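Amidase, hydantoinase/carbamoylase family (Paraburkholderia phymatum, PDB 6C0D) probably hydrolyses N-carbamoyl-L-amino acids to the free L-amino acids, as a zinc-binding homodimer of the peptidase M20 family. Local coordinates at residues N300-M305 with E333-M338; D256-R261 with E306-A311; R113-C118 with R411-I416; T59-D64 with Y107-A112. One frame throughout, in Å; residues are numbered along the deposited sequence. Where two conformers were deposited one is given.

The four contacts form two groups; contacts 2 and 4 lie on opposite sides of the chain's centre. Contacts 1 and 2 share helix 299-317. Their centres are about 15 Å apart, and Met-305 packs on Phe-259 between them. Both involve the smaller alpha/beta domain, which in M20 enzymes is generally the dimerisation domain. Contacts 3 and 4 share helix 102-117, with centres about 11 Å apart, and belong to the zinc-binding domain. The centres of contacts 2 and 4 are about 48 Å apart. Along the chain contact 4 closes first. Contacts 1 and 2 interlock and lie inside the long loop closed by contact 3. The small domain is thus an insertion, and the C-terminal helix returns to the zinc-binding domain.

Contact 1: residues N300-M305 with E333-M338; sequences NRLHAM and EEPVTM
Leu-302 packs its methyl CD2 beside the CD-CG side of the Pro-335 ring. With Glu-334 and His-303 it carries most of the buried surface. Leu-302 lies on the inner side of helix 299-317. Its CG is anti to the backbone N (chi1 -168°), and the branch reaches toward the segment 333-338. Leu-302 CD2 lies 3.9 Å from Pro-335 CD. Leu-302 CD2 is also 3.9 Å from Glu-333 O. This is plain apolar packing, with a backbone oxygen at its margin.

The polar half lies one residue further along the helix. In the conformer described, His-303 donates from NE2 to Glu-334 OE1 at 2.8 Å. The N-H...O angle is 159°, and the acceptor lies close to the plane of the imidazole. On the carboxylate, OE1 is met on its syn side. The ring and carboxylate planes are turned 33° from each other. Glu-334 reaches the ring because its chain bends at CB-CG.

The other carboxylate oxygen, OE2, makes a salt bridge with Arg-220 of strand 210-227. Glu-334 therefore holds a histidine and an arginine at once. The two partners probably stabilise its negative charge. Leu-302 and His-303 also pack on Arg-220, so this arginine backs both halves of the contact.

Segment 333-338 follows the last strand of the small domain, 323-328, and leads back into the zinc-binding domain. Contact 1 thus fastens a helix of the ferredoxin-like M20 insert to the returning connection between the two domains.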
loop_
_atom_site.group_PDB
_atom_site.type_symbol
_atom_site.label_atom_id
_atom_site.label_comp_id
_atom_site.label_asym_id
_atom_site.label_seq_id
_atom_site.Cartn_x
_atom_site.Cartn_y
_atom_site.Cartn_z
ATOM N N ASN A 300 8.262 9.591 30.235
ATOM C CA ASN A 300 8.027 8.254 30.776
ATOM C C ASN A 300 7.027 7.489 29.918
ATOM O O ASN A 300 7.213 6.294 29.644
ATOM C CB ASN A 300 7.511 8.335 32.212
ATOM C CG ASN A 300 8.625 8.532 33.229
ATOM O OD1 ASN A 300 9.803 8.382 32.910
ATOM N ND2 ASN A 300 8.249 8.837 34.466
ATOM N N ARG A 301 5.953 8.157 29.506
ATOM C CA ARG A 301 4.947 7.483 28.681
ATOM C C ARG A 301 5.508 7.140 27.314
ATOM O O ARG A 301 5.269 6.042 26.789
ATOM C CB ARG A 301 3.705 8.355 28.524
ATOM C CG ARG A 301 2.609 7.634 27.701
ATOM C CD ARG A 301 1.387 8.518 27.438
ATOM N NE ARG A 301 0.608 8.695 28.661
ATOM C CZ ARG A 301 0.590 9.805 29.391
ATOM N NH1 ARG A 301 1.299 10.868 29.023
ATOM N NH2 ARG A 301 -0.153 9.852 30.490
ATOM N N LEU A 302 6.247 8.075 26.718
ATOM C CA LEU A 302 6.815 7.834 25.397
ATOM C C LEU A 302 7.731 6.620 25.420
ATOM O O LEU A 302 7.684 5.782 24.512
ATOM C CB LEU A 302 7.564 9.081 24.929
ATOM C CG LEU A 302 8.028 9.200 23.482
ATOM C CD1 LEU A 302 6.838 9.161 22.487
ATOM C CD2 LEU A 302 8.823 10.516 23.349
ATOM N N HIS A 303 8.550 6.492 26.473
ATOM C CA HIS A 303 9.451 5.352 26.603
ATOM C C HIS A 303 8.683 4.073 26.915
ATOM O O HIS A 303 9.060 2.990 26.453
ATOM C CB HIS A 303 10.498 5.621 27.700
ATOM C CG HIS A 303 11.305 6.864 27.479
ATOM N ND1 HIS A 303 12.083 7.435 28.466
ATOM C CD2 HIS A 303 11.451 7.650 26.384
ATOM C CE1 HIS A 303 12.671 8.518 27.989
ATOM N NE2 HIS A 303 12.302 8.673 26.729
ATOM N N ALA A 304 7.618 4.175 27.715
ATOM C CA ALA A 304 6.812 2.990 28.008
ATOM C C ALA A 304 6.098 2.494 26.759
ATOM O O ALA A 304 5.909 1.280 26.594
ATOM C CB ALA A 304 5.782 3.285 29.102
ATOM N N MET A 305 5.700 3.411 25.870
ATOM C CA MET A 305 5.076 3.001 24.613
ATOM C C MET A 305 6.071 2.259 23.735
ATOM O O MET A 305 5.748 1.215 23.154
ATOM C CB MET A 305 4.509 4.228 23.893
ATOM C CG MET A 305 3.274 4.809 24.590
ATOM S SD MET A 305 2.806 6.433 23.950
ATOM C CE MET A 305 2.023 5.925 22.404
ATOM N N GLU A 333 12.837 11.995 18.753
ATOM C CA GLU A 333 12.952 13.246 19.490
ATOM C C GLU A 333 12.366 13.065 20.883
ATOM O O GLU A 333 11.394 12.325 21.060
ATOM C CB GLU A 333 12.242 14.390 18.744
ATOM C CG GLU A 333 12.844 14.705 17.381
ATOM C CD GLU A 333 12.027 15.724 16.578
ATOM O OE1 GLU A 333 11.008 16.231 17.093
ATOM O OE2 GLU A 333 12.410 16.019 15.423
ATOM N N GLU A 334 12.989 13.728 21.893
ATOM C CA GLU A 334 12.433 13.721 23.234
ATOM C C GLU A 334 11.485 14.900 23.405
ATOM O O GLU A 334 11.605 15.903 22.694
ATOM C CB GLU A 334 13.562 13.813 24.272
ATOM C CG GLU A 334 14.476 12.569 24.290
ATOM C CD GLU A 334 13.662 11.300 24.486
ATOM O OE1 GLU A 334 13.156 11.096 25.606
ATOM O OE2 GLU A 334 13.493 10.528 23.518
ATOM N N PRO A 335 10.533 14.817 24.338
ATOM C CA PRO A 335 9.737 16.008 24.678
ATOM C C PRO A 335 10.643 17.138 25.150
ATOM O O PRO A 335 11.702 16.913 25.746
ATOM C CB PRO A 335 8.826 15.526 25.813
ATOM C CG PRO A 335 8.812 13.964 25.680
ATOM C CD PRO A 335 10.199 13.653 25.182
ATOM N N VAL A 336 10.214 18.367 24.877
ATOM C CA VAL A 336 10.974 19.562 25.248
ATOM C C VAL A 336 10.000 20.504 25.941
ATOM O O VAL A 336 9.054 20.993 25.312
ATOM C CB VAL A 336 11.643 20.239 24.041
ATOM C CG1 VAL A 336 12.283 21.573 24.472
ATOM C CG2 VAL A 336 12.730 19.327 23.435
ATOM N N THR A 337 10.210 20.747 27.236
ATOM C CA THR A 337 9.267 21.593 27.965
ATOM C C THR A 337 9.537 23.061 27.673
ATOM O O THR A 337 10.684 23.478 27.495
ATOM C CB THR A 337 9.367 21.354 29.472
ATOM O OG1 THR A 337 10.656 21.772 29.907
ATOM C CG2 THR A 337 9.210 19.878 29.795
ATOM N N MET A 338 8.466 23.851 27.641
ATOM C CA MET A 338 8.628 25.291 27.563
ATOM C C MET A 338 8.860 25.843 28.964
ATOM O O MET A 338 8.390 25.278 29.957
ATOM C CB MET A 338 7.396 25.943 26.926
ATOM C CG MET A 338 7.099 25.426 25.496
ATOM S SD MET A 338 8.309 25.917 24.269
ATOM C CE MET A 338 9.475 24.501 24.263
#

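Contact 2: residues D256-R261 with E306-A311; sequences DDAFGR and ENALVA
Ala-258 and Ala-308 face each other where helix 244-262 packs beside helix 299-317. These are the two helices of a beta-alpha-beta-beta-alpha-beta, ferredoxin-like unit, the domain that M20 enzymes commonly use for dimerisation. No hydrogen bond crosses between the two segments, so the contact is wholly apolar.

The small side chains let the backbones come close. Ala-258 CA is 6.8 Å from Ala-308 CA. Both methyls point at the opposite helix, and Ala-258 CB lies 4.5 Å from Ala-308 CB.

The second apolar pair is Phe-259 and Leu-309. The phenyl ring reaches across toward the other helix, and Phe-259 CZ stands 4.4 Å from Leu-309 CB. The approach is oblique to the ring. Trp-269 and Phe-294 of the neighbouring strands meet the ring edge-to-face. Leu-309 also packs on Phe-222 and Leu-326 of the strands, so both residues tie the helices to the sheet.

The charged interaction stays within helix 244-262, on the outer surface. Arg-261 forms a salt bridge with Asp-257 one turn earlier, in the aspartate conformer described. Its NH2 makes a weak, bent bond to OD1. The straighter bond runs from Arg-261 NE to Asp-257 OD2, 3.1 Å long with an N-H...O angle of 172°.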
loop_
_atom_site.group_PDB
_atom_site.type_symbol
_atom_site.label_atom_id
_atom_site.label_comp_id
_atom_site.label_asym_id
_atom_site.label_seq_id
_atom_site.Cartn_x
_atom_site.Cartn_y
_atom_site.Cartn_z
ATOM N N ASP A 256 -3.012 -0.874 19.253
ATOM C CA ASP A 256 -4.065 0.007 19.761
ATOM C C ASP A 256 -4.413 -0.338 21.201
ATOM O O ASP A 256 -4.664 0.551 22.024
ATOM C CB ASP A 256 -5.319 -0.109 18.885
ATOM C CG ASP A 256 -5.123 0.468 17.484
ATOM O OD1 ASP A 256 -4.187 1.269 17.295
ATOM O OD2 ASP A 256 -5.927 0.137 16.567
ATOM N N ASP A 257 -4.458 -1.629 21.514
ATOM C CA ASP A 257 -4.788 -2.040 22.870
ATOM C C ASP A 257 -3.693 -1.621 23.846
ATOM O O ASP A 257 -3.976 -1.025 24.892
ATOM C CB ASP A 257 -5.013 -3.553 22.913
ATOM C CG ASP A 257 -5.163 -4.080 24.328
ATOM O OD1 ASP A 257 -6.256 -3.926 24.906
ATOM O OD2 ASP A 257 -4.181 -4.641 24.864
ATOM N N ALA A 258 -2.434 -1.905 23.512
ATOM C CA ALA A 258 -1.348 -1.574 24.435
ATOM C C ALA A 258 -1.167 -0.065 24.582
ATOM O O ALA A 258 -0.934 0.433 25.692
ATOM C CB ALA A 258 -0.054 -2.233 23.960
ATOM N N PHE A 259 -1.258 0.683 23.478
ATOM C CA PHE A 259 -1.095 2.128 23.569
ATOM C C PHE A 259 -2.292 2.774 24.252
ATOM O O PHE A 259 -2.129 3.753 24.992
ATOM C CB PHE A 259 -0.890 2.743 22.187
ATOM C CG PHE A 259 0.499 2.558 21.630
ATOM C CD1 PHE A 259 1.439 1.763 22.283
ATOM C CD2 PHE A 259 0.853 3.172 20.432
ATOM C CE1 PHE A 259 2.718 1.596 21.755
ATOM C CE2 PHE A 259 2.134 3.030 19.906
ATOM C CZ PHE A 259 3.068 2.229 20.558
ATOM N N GLY A 260 -3.504 2.255 24.010
ATOM C CA GLY A 260 -4.674 2.806 24.689
ATOM C C GLY A 260 -4.582 2.685 26.201
ATOM O O GLY A 260 -5.014 3.574 26.935
ATOM N N ARG A 261 -4.001 1.587 26.687
ATOM C CA ARG A 261 -3.809 1.426 28.128
ATOM C C ARG A 261 -2.821 2.439 28.702
ATOM O O ARG A 261 -2.933 2.806 29.876
ATOM C CB ARG A 261 -3.321 0.014 28.438
ATOM C CG ARG A 261 -4.358 -1.053 28.170
ATOM C CD ARG A 261 -3.750 -2.448 28.234
ATOM N NE ARG A 261 -4.648 -3.423 27.630
ATOM C CZ ARG A 261 -5.722 -3.913 28.240
ATOM N NH1 ARG A 261 -6.019 -3.521 29.473
ATOM N NH2 ARG A 261 -6.499 -4.792 27.622
ATOM N N GLU A 306 7.300 2.775 23.640
ATOM C CA GLU A 306 8.339 2.075 22.894
ATOM C C GLU A 306 8.605 0.696 23.487
ATOM O O GLU A 306 8.704 -0.307 22.760
ATOM C CB GLU A 306 9.612 2.925 22.881
ATOM C CG GLU A 306 10.772 2.314 22.129
ATOM C CD GLU A 306 11.899 3.314 21.945
ATOM O OE1 GLU A 306 11.826 4.134 21.007
ATOM O OE2 GLU A 306 12.841 3.298 22.763
ATOM N N ASN A 307 8.725 0.622 24.816
ATOM C CA ASN A 307 8.962 -0.671 25.455
ATOM C C ASN A 307 7.802 -1.632 25.217
ATOM O O ASN A 307 8.015 -2.844 25.053
ATOM C CB ASN A 307 9.200 -0.483 26.951
ATOM C CG ASN A 307 10.453 0.333 27.233
ATOM O OD1 ASN A 307 11.383 0.342 26.427
ATOM N ND2 ASN A 307 10.478 1.026 28.369
ATOM N N ALA A 308 6.568 -1.119 25.236
ATOM C CA ALA A 308 5.396 -1.958 24.989
ATOM C C ALA A 308 5.399 -2.494 23.562
ATOM O O ALA A 308 5.039 -3.659 23.317
ATOM C CB ALA A 308 4.111 -1.157 25.250
ATOM N N LEU A 309 5.816 -1.663 22.611
ATOM C CA LEU A 309 5.885 -2.113 21.221
ATOM C C LEU A 309 6.939 -3.197 21.048
ATOM O O LEU A 309 6.690 -4.216 20.398
ATOM C CB LEU A 309 6.173 -0.918 20.309
ATOM C CG LEU A 309 6.316 -1.170 18.806
ATOM C CD1 LEU A 309 4.997 -1.678 18.180
ATOM C CD2 LEU A 309 6.741 0.118 18.139
ATOM N N VAL A 310 8.121 -3.000 21.642
ATOM C CA VAL A 310 9.145 -4.041 21.619
ATOM C C VAL A 310 8.604 -5.330 22.225
ATOM O O VAL A 310 8.819 -6.424 21.693
ATOM C CB VAL A 310 10.415 -3.560 22.349
ATOM C CG1 VAL A 310 11.409 -4.718 22.498
ATOM C CG2 VAL A 310 11.044 -2.416 21.579
ATOM N N ALA A 311 7.877 -5.218 23.340
ATOM C CA ALA A 311 7.353 -6.411 23.991
ATOM C C ALA A 311 6.287 -7.085 23.134
ATOM O O ALA A 311 6.213 -8.318 23.094
ATOM C CB ALA A 311 6.807 -6.051 25.372
#

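Contact 3: residues R113-C118 with R411-I416; sequences RALGEC and RAAARI. With SO4 (sulfate ion), chain D.
Leu-115 lays its CD2 methyl over the peptide that joins Ala-413 to Ala-414. Leu-115 CD2 is 4.1 Å from Ala-413 C and 4.0 Å from Ala-414 N. It also meets the methyl of Ala-413, with Leu-115 CD2 to Ala-413 CB at 4.3 Å. The leucine chi1 is -92°, about 30° off the staggered value, which suggests mild strain. The alanines leave the backbone of helix 399-419 accessible to it. The CA atoms of Leu-115 and Ala-414 are 6.9 Å apart.

Helices 102-117 and 399-419 are neighbours in the zinc-binding alpha/beta domain of the M20 fold. Ala-413 packs onto Leu-84 of the central strand 83-88. Pro-14, near the N-terminus, touches both Leu-115 and Ala-414.

Away from this buried patch, Arg-411 and Arg-415 converge on a sulfate ion, probably from the crystallisation liquor. Each presents a guanidinium edge. Arg-415 NH1 lies 2.9 Å from sulfate O4. The approach of Arg-411 NH2 to sulfate O2 is too short to be trusted. Both arginines were modelled in two conformers. Arg-411 also makes a cation-pi contact with Phe-13.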
loop_
_atom_site.group_PDB
_atom_site.type_symbol
_atom_site.label_atom_id
_atom_site.label_comp_id
_atom_site.label_asym_id
_atom_site.label_seq_id
_atom_site.Cartn_x
_atom_site.Cartn_y
_atom_site.Cartn_z
ATOM N N ARG A 113 8.323 46.892 17.417
ATOM C CA ARG A 113 7.876 48.249 17.137
ATOM C C ARG A 113 7.044 48.791 18.291
ATOM O O ARG A 113 7.294 49.894 18.791
ATOM C CB ARG A 113 7.086 48.279 15.818
ATOM C CG ARG A 113 7.988 48.130 14.569
ATOM C CD ARG A 113 7.196 48.328 13.258
ATOM N NE ARG A 113 6.139 47.323 13.096
ATOM C CZ ARG A 113 5.950 46.577 12.008
ATOM N NH1 ARG A 113 6.737 46.719 10.945
ATOM N NH2 ARG A 113 4.946 45.702 11.976
ATOM N N ALA A 114 6.053 48.020 18.743
ATOM C CA ALA A 114 5.138 48.524 19.762
ATOM C C ALA A 114 5.845 48.755 21.098
ATOM O O ALA A 114 5.568 49.745 21.784
ATOM C CB ALA A 114 3.963 47.557 19.929
ATOM N N LEU A 115 6.759 47.860 21.494
ATOM C CA LEU A 115 7.445 48.088 22.768
ATOM C C LEU A 115 8.362 49.296 22.680
ATOM O O LEU A 115 8.557 50.007 23.681
ATOM C CB LEU A 115 8.224 46.841 23.201
ATOM C CG LEU A 115 7.447 45.866 24.115
ATOM C CD1 LEU A 115 6.166 45.373 23.438
ATOM C CD2 LEU A 115 8.314 44.670 24.557
ATOM N N GLY A 116 8.910 49.561 21.490
ATOM C CA GLY A 116 9.730 50.749 21.295
ATOM C C GLY A 116 8.937 52.035 21.309
ATOM O O GLY A 116 9.489 53.093 21.625
ATOM N N GLU A 117 7.642 51.965 21.001
ATOM C CA GLU A 117 6.794 53.147 20.933
ATOM C C GLU A 117 6.134 53.492 22.259
ATOM O O GLU A 117 5.481 54.534 22.355
ATOM C CB GLU A 117 5.712 52.951 19.858
ATOM C CG GLU A 117 6.280 52.950 18.453
ATOM C CD GLU A 117 5.336 52.335 17.422
ATOM O OE1 GLU A 117 4.288 51.747 17.799
ATOM O OE2 GLU A 117 5.660 52.444 16.225
ATOM N N CYS A 118 6.273 52.649 23.277
ATOM C CA CYS A 118 5.668 52.884 24.582
ATOM C C CYS A 118 6.766 53.324 25.553
ATOM O O CYS A 118 7.767 52.624 25.708
ATOM C CB CYS A 118 4.970 51.611 25.063
ATOM S SG CYS A 118 4.405 51.635 26.786
ATOM N N ARG A 411 1.700 41.980 25.128
ATOM C CA ARG A 411 1.567 42.191 26.566
ATOM C C ARG A 411 2.500 41.266 27.341
ATOM O O ARG A 411 3.223 41.715 28.240
ATOM C CB ARG A 411 0.116 41.988 27.009
ATOM C CG ARG A 411 -0.108 42.215 28.505
ATOM C CD ARG A 411 -1.568 41.969 28.908
ATOM N NE ARG A 411 -1.762 42.004 30.361
ATOM C CZ ARG A 411 -2.261 43.050 31.011
ATOM N NH1 ARG A 411 -2.635 44.123 30.332
ATOM N NH2 ARG A 411 -2.418 43.013 32.326
ATOM N N ALA A 412 2.514 39.982 26.998
ATOM C CA ALA A 412 3.436 39.054 27.646
ATOM C C ALA A 412 4.889 39.464 27.423
ATOM O O ALA A 412 5.715 39.355 28.335
ATOM C CB ALA A 412 3.208 37.642 27.107
ATOM N N ALA A 413 5.225 39.886 26.205
ATOM C CA ALA A 413 6.603 40.286 25.921
ATOM C C ALA A 413 7.012 41.456 26.796
ATOM O O ALA A 413 8.146 41.505 27.285
ATOM C CB ALA A 413 6.770 40.673 24.453
ATOM N N ALA A 414 6.107 42.416 26.986
ATOM C CA ALA A 414 6.403 43.545 27.871
ATOM C C ALA A 414 6.722 43.064 29.281
ATOM O O ALA A 414 7.647 43.577 29.927
ATOM C CB ALA A 414 5.218 44.519 27.905
ATOM N N ARG A 415 5.938 42.098 29.784
ATOM C CA ARG A 415 6.138 41.606 31.144
ATOM C C ARG A 415 7.394 40.758 31.237
ATOM O O ARG A 415 8.127 40.831 32.230
ATOM C CB ARG A 415 4.926 40.788 31.596
ATOM C CG ARG A 415 3.630 41.578 31.701
ATOM C CD ARG A 415 3.710 42.626 32.798
ATOM N NE ARG A 415 4.149 42.066 34.074
ATOM C CZ ARG A 415 3.400 41.308 34.870
ATOM N NH1 ARG A 415 2.159 40.985 34.520
ATOM N NH2 ARG A 415 3.897 40.854 36.014
ATOM N N ILE A 416 7.625 39.914 30.230
ATOM C CA ILE A 416 8.819 39.068 30.205
ATOM C C ILE A 416 10.067 39.927 30.174
ATOM O O ILE A 416 11.003 39.737 30.965
ATOM C CB ILE A 416 8.778 38.127 28.986
ATOM C CG1 ILE A 416 7.714 37.043 29.177
ATOM C CG2 ILE A 416 10.183 37.500 28.749
ATOM C CD1 ILE A 416 7.318 36.342 27.850
HETATM S S SO4 D . -1.900 40.718 35.080
HETATM O O1 SO4 D . -2.635 39.619 35.700
HETATM O O2 SO4 D . -2.698 41.303 34.004
HETATM O O3 SO4 D . -1.612 41.732 36.091
HETATM O O4 SO4 D . -0.645 40.210 34.532
#

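Contact 4: residues T59-D64 with Y107-A112; sequences TDAGLD and YGLEIA
Ala-61 and Ala-112 mark the closest backbone approach, with CA atoms 7.6 Å apart, where the chain turns out of helix 45-60 beside helix 102-117. The turn is a Schellman motif. Gly-62 takes a positive phi of 94°, and Gly-62 N bonds back to Thr-59 O at 2.8 Å. Glycine adopts such a phi readily.

Two apolar pairs bridge the segments. The methyl of Ala-61 points at the helix and meets one branch of Leu-109, with Ala-61 CB to Leu-109 CD1 at 4.1 Å. With chi1 at -178° the leucine branch swings away from the backbone N, out toward the turn. Leu-109 also packs on Arg-57 and Met-58 of helix 45-60.

The second pair is looser. Leu-63 extends its CD1 toward Ala-112 CB, at 4.5 Å. Both side chains also rest on Val-128 of strand 125-130. This is a helix-on-sheet layer of the zinc-binding M20 domain. Helix 102-117 lies against the strands, and the turn after helix 45-60 packs along its side. Directly after Leu-63 the chain enters strand 64-67, where Asp-64 bonds through its backbone to Arg-76.

A single water links the two backbones. The water oxygen lies 2.7 Å from Ala-61 O, to which it donates, and makes a weak 3.3 Å bond to Ala-112 O. The methyl of Ala-61 also packs on the side chain of Arg-113, one residue beyond Ala-112 on the same helix.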
loop_
_atom_site.group_PDB
_atom_site.type_symbol
_atom_site.label_atom_id
_atom_site.label_comp_id
_atom_site.label_asym_id
_atom_site.label_seq_id
_atom_site.Cartn_x
_atom_site.Cartn_y
_atom_site.Cartn_z
ATOM N N THR A 59 15.014 47.067 9.661
ATOM C CA THR A 59 15.796 48.291 9.689
ATOM C C THR A 59 14.897 49.498 9.913
ATOM O O THR A 59 15.199 50.356 10.749
ATOM C CB THR A 59 16.594 48.430 8.395
ATOM O OG1 THR A 59 17.520 47.341 8.307
ATOM C CG2 THR A 59 17.347 49.756 8.376
ATOM N N ASP A 60 13.767 49.559 9.190
ATOM C CA ASP A 60 12.797 50.634 9.395
ATOM C C ASP A 60 12.371 50.721 10.850
ATOM O O ASP A 60 12.115 51.810 11.370
ATOM C CB ASP A 60 11.546 50.420 8.533
ATOM C CG ASP A 60 11.815 50.521 7.041
ATOM O OD1 ASP A 60 12.825 51.135 6.645
ATOM O OD2 ASP A 60 10.988 49.984 6.272
ATOM N N ALA A 61 12.261 49.577 11.515
ATOM C CA ALA A 61 11.854 49.544 12.911
ATOM C C ALA A 61 12.968 49.964 13.863
ATOM O O ALA A 61 12.721 50.050 15.069
ATOM C CB ALA A 61 11.382 48.136 13.300
ATOM N N GLY A 62 14.179 50.201 13.360
ATOM C CA GLY A 62 15.299 50.569 14.205
ATOM C C GLY A 62 16.182 49.430 14.672
ATOM O O GLY A 62 17.040 49.654 15.538
ATOM N N LEU A 63 16.010 48.224 14.138
ATOM C CA LEU A 63 16.883 47.119 14.508
ATOM C C LEU A 63 18.114 47.071 13.599
ATOM O O LEU A 63 18.114 47.594 12.483
ATOM C CB LEU A 63 16.127 45.794 14.421
ATOM C CG LEU A 63 14.799 45.751 15.195
ATOM C CD1 LEU A 63 14.012 44.481 14.852
ATOM C CD2 LEU A 63 15.083 45.805 16.691
ATOM N N ASP A 64 19.179 46.456 14.118
ATOM C CA ASP A 64 20.389 46.152 13.351
ATOM C C ASP A 64 20.139 44.824 12.645
ATOM O O ASP A 64 20.246 43.760 13.257
ATOM C CB ASP A 64 21.589 46.090 14.294
ATOM C CG ASP A 64 22.851 45.584 13.629
ATOM O OD1 ASP A 64 22.983 45.690 12.397
ATOM O OD2 ASP A 64 23.726 45.080 14.363
ATOM N N TYR A 107 4.697 38.928 14.030
ATOM C CA TYR A 107 4.435 39.279 15.428
ATOM C C TYR A 107 5.687 39.851 16.082
ATOM O O TYR A 107 5.634 40.872 16.772
ATOM C CB TYR A 107 3.979 38.068 16.256
ATOM C CG TYR A 107 2.511 37.677 16.232
ATOM C CD1 TYR A 107 1.669 38.017 15.170
ATOM C CD2 TYR A 107 1.983 36.915 17.271
ATOM C CE1 TYR A 107 0.330 37.609 15.154
ATOM C CE2 TYR A 107 0.658 36.503 17.264
ATOM C CZ TYR A 107 -0.167 36.854 16.208
ATOM O OH TYR A 107 -1.485 36.457 16.204
ATOM N N GLY A 108 6.827 39.182 15.893
ATOM C CA GLY A 108 8.052 39.672 16.512
ATOM C C GLY A 108 8.374 41.089 16.079
ATOM O O GLY A 108 8.694 41.947 16.902
ATOM N N LEU A 109 8.254 41.360 14.781
ATOM C CA LEU A 109 8.499 42.702 14.268
ATOM C C LEU A 109 7.547 43.714 14.893
ATOM O O LEU A 109 7.966 44.794 15.339
ATOM C CB LEU A 109 8.353 42.691 12.739
ATOM C CG LEU A 109 8.604 43.963 11.940
ATOM C CD1 LEU A 109 10.045 44.423 12.137
ATOM C CD2 LEU A 109 8.306 43.693 10.441
ATOM N N GLU A 110 6.251 43.394 14.923
ATOM C CA GLU A 110 5.298 44.361 15.455
ATOM C C GLU A 110 5.513 44.571 16.944
ATOM O O GLU A 110 5.365 45.689 17.453
ATOM C CB GLU A 110 3.861 43.902 15.200
ATOM C CG GLU A 110 2.811 44.831 15.829
ATOM C CD GLU A 110 2.872 46.259 15.304
ATOM O OE1 GLU A 110 3.384 46.478 14.179
ATOM O OE2 GLU A 110 2.409 47.179 16.023
ATOM N N ILE A 111 5.837 43.499 17.661
ATOM C CA ILE A 111 6.074 43.625 19.098
ATOM C C ILE A 111 7.295 44.486 19.359
ATOM O O ILE A 111 7.276 45.345 20.245
ATOM C CB ILE A 111 6.199 42.234 19.742
ATOM C CG1 ILE A 111 4.834 41.523 19.662
ATOM C CG2 ILE A 111 6.662 42.354 21.213
ATOM C CD1 ILE A 111 4.918 40.023 19.940
ATOM N N ALA A 112 8.358 44.308 18.565
ATOM C CA ALA A 112 9.522 45.195 18.702
ATOM C C ALA A 112 9.134 46.646 18.460
ATOM O O ALA A 112 9.522 47.544 19.222
ATOM C CB ALA A 112 10.620 44.765 17.737
HETATM O O HOH W 1 11.575 49.457 17.393
#